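Side-chain contact in phosphoacetylglucosamine mutase (Aspergillus lentulus, PDB 5O9X), which interconverts N-acetylglucosamine 6-phosphate and N-acetylglucosamine 1-phosphate, probably through a bisphosphorylated sugar intermediate: residues Gln415-Leu420 / Met432-Ala437. The protein carries 1 engineered substitution. Numbering follows the deposited sequence.
Sequences QALTDL and MLLVEA
L420 reaches from the last turn of helix 405-420 onto L433 and L434 of helix 428-442, the main contact of an antiparallel helical hairpin in domain III of this phosphohexomutase fold. The antiparallel reading rests on an angle of 155° between the two segments' axes; their 10.9 Å closest approach is wide, consistent with leucine side chains filling the interface.

Followed outward, the CB of L420 points at the other helix, and CG lies anti to the backbone N, beside the carbonyl carbon (chi1 178°), with the two methyls arriving at L433 and L434. The fork then divides the work between these neighbouring residues. L420 CD1 stands 4.1 Å from L433 CB and 4.1 Å from L433 CD1, with the two side chains nearly perpendicular. L420 CD2 instead presses on the backbone at L434, 3.8 Å from both L434 N and L434 CA, and comes within 4.2 Å of L434 CB. One leucine thus straddles two consecutive positions of the facing helix.

All four leucines of the interface are buried. F316 and I317 of helix 306-324 pack on L417, I387 of strand 385-389 packs on L434, and F199 of helix 188-202 packs on L433. A hydrogen bond between S430 OG, in the first turn of helix 428-442, and L420 O joins the end of one helix to the start of the next.

L417, one turn before L420, supplies a lighter second contact. Its CB does not aim at the partner, yet with CG anti to the backbone N (chi1 -175°) the end of the side chain comes nearer. L434 behaves alike, and the two side chains cross obliquely, with L417 CD1 4.1 Å from L434 CD1.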
loop_
_atom_site.group_PDB
_atom_site.type_symbol
_atom_site.label_atom_id
_atom_site.label_comp_id
_atom_site.label_asym_id
_atom_site.label_seq_id
_atom_site.Cartn_x
_atom_site.Cartn_y
_atom_site.Cartn_z
ATOM N N GLN A 415 2.736 23.222 -4.355
ATOM C CA GLN A 415 3.212 22.708 -5.651
ATOM C C GLN A 415 4.286 21.665 -5.430
ATOM O O GLN A 415 4.261 20.595 -6.054
ATOM C CB GLN A 415 3.814 23.866 -6.529
ATOM C CG GLN A 415 2.823 24.980 -6.897
ATOM C CD GLN A 415 3.517 26.256 -7.467
ATOM O OE1 GLN A 415 4.750 26.414 -7.361
ATOM N NE2 GLN A 415 2.721 27.141 -8.103
ATOM N N ALA A 416 5.216 21.954 -4.507
ATOM C CA ALA A 416 6.272 21.006 -4.211
ATOM C C ALA A 416 5.664 19.637 -3.650
ATOM O O ALA A 416 6.137 18.522 -3.988
ATOM C CB ALA A 416 7.251 21.621 -3.205
ATOM N N LEU A 417 4.654 19.767 -2.793
ATOM C CA LEU A 417 3.982 18.605 -2.182
ATOM C C LEU A 417 3.400 17.698 -3.292
ATOM O O LEU A 417 3.482 16.478 -3.220
ATOM C CB LEU A 417 2.934 19.174 -1.201
ATOM C CG LEU A 417 2.099 18.311 -0.277
ATOM C CD1 LEU A 417 1.921 19.054 1.057
ATOM C CD2 LEU A 417 0.780 18.223 -1.017
ATOM N N THR A 418 2.844 18.289 -4.350
ATOM C CA THR A 418 2.286 17.510 -5.404
ATOM C C THR A 418 3.404 16.799 -6.159
ATOM O O THR A 418 3.139 15.772 -6.770
ATOM C CB THR A 418 1.431 18.332 -6.447
ATOM O OG1 THR A 418 2.275 19.259 -7.148
ATOM C CG2 THR A 418 0.224 19.094 -5.792
ATOM N N ASP A 419 4.638 17.318 -6.155
ATOM C CA ASP A 419 5.729 16.503 -6.776
ATOM C C ASP A 419 6.364 15.485 -5.835
ATOM O O ASP A 419 7.031 14.531 -6.267
ATOM C CB ASP A 419 6.849 17.396 -7.313
ATOM C CG ASP A 419 6.421 18.124 -8.548
ATOM O OD1 ASP A 419 5.732 17.523 -9.422
ATOM O OD2 ASP A 419 6.708 19.309 -8.580
ATOM N N LEU A 420 6.215 15.729 -4.541
ATOM C CA LEU A 420 6.783 14.829 -3.536
ATOM C C LEU A 420 5.853 13.577 -3.415
ATOM O O LEU A 420 6.355 12.451 -3.304
ATOM C CB LEU A 420 6.942 15.524 -2.190
ATOM C CG LEU A 420 7.486 14.690 -0.993
ATOM C CD1 LEU A 420 8.991 14.391 -1.169
ATOM C CD2 LEU A 420 7.333 15.347 0.381
ATOM N N MET A 432 6.957 9.113 4.392
ATOM C CA MET A 432 7.864 9.493 5.482
ATOM C C MET A 432 8.436 10.930 5.270
ATOM O O MET A 432 8.418 11.744 6.203
ATOM C CB MET A 432 8.986 8.521 5.474
ATOM C CG MET A 432 9.870 8.449 6.670
ATOM S SD MET A 432 11.595 8.289 6.090
ATOM C CE MET A 432 11.656 10.138 5.975
ATOM N N LEU A 433 8.920 11.258 4.044
ATOM C CA LEU A 433 9.456 12.627 3.865
ATOM C C LEU A 433 8.307 13.663 4.036
ATOM O O LEU A 433 8.509 14.784 4.518
ATOM C CB LEU A 433 10.055 12.776 2.426
ATOM C CG LEU A 433 11.325 11.892 2.163
ATOM C CD1 LEU A 433 11.723 11.980 0.671
ATOM C CD2 LEU A 433 12.493 12.311 3.087
ATOM N N LEU A 434 7.117 13.315 3.537
ATOM C CA LEU A 434 5.938 14.161 3.753
ATOM C C LEU A 434 5.695 14.473 5.230
ATOM O O LEU A 434 5.586 15.664 5.621
ATOM C CB LEU A 434 4.700 13.513 3.154
ATOM C CG LEU A 434 3.310 14.164 3.427
ATOM C CD1 LEU A 434 3.207 15.503 2.758
ATOM C CD2 LEU A 434 2.180 13.251 3.001
ATOM N N VAL A 435 5.662 13.449 6.043
ATOM C CA VAL A 435 5.461 13.635 7.492
ATOM C C VAL A 435 6.584 14.497 8.110
ATOM O O VAL A 435 6.322 15.475 8.858
ATOM C CB VAL A 435 5.427 12.283 8.217
ATOM C CG1 VAL A 435 5.507 12.484 9.718
ATOM C CG2 VAL A 435 4.119 11.538 7.857
ATOM N N GLU A 436 7.801 14.194 7.716
ATOM C CA GLU A 436 8.946 15.014 8.192
ATOM C C GLU A 436 8.803 16.514 7.835
ATOM O O GLU A 436 9.061 17.381 8.705
ATOM C CB GLU A 436 10.293 14.457 7.682
ATOM C CG GLU A 436 10.674 13.076 8.370
ATOM C CD GLU A 436 10.714 13.167 9.905
ATOM O OE1 GLU A 436 11.352 14.115 10.453
ATOM O OE2 GLU A 436 10.085 12.319 10.588
ATOM N N ALA A 437 8.431 16.789 6.564
ATOM C CA ALA A 437 8.211 18.136 6.100
ATOM C C ALA A 437 7.064 18.781 6.874
ATOM O O ALA A 437 7.171 19.952 7.291
ATOM C CB ALA A 437 7.889 18.137 4.585
#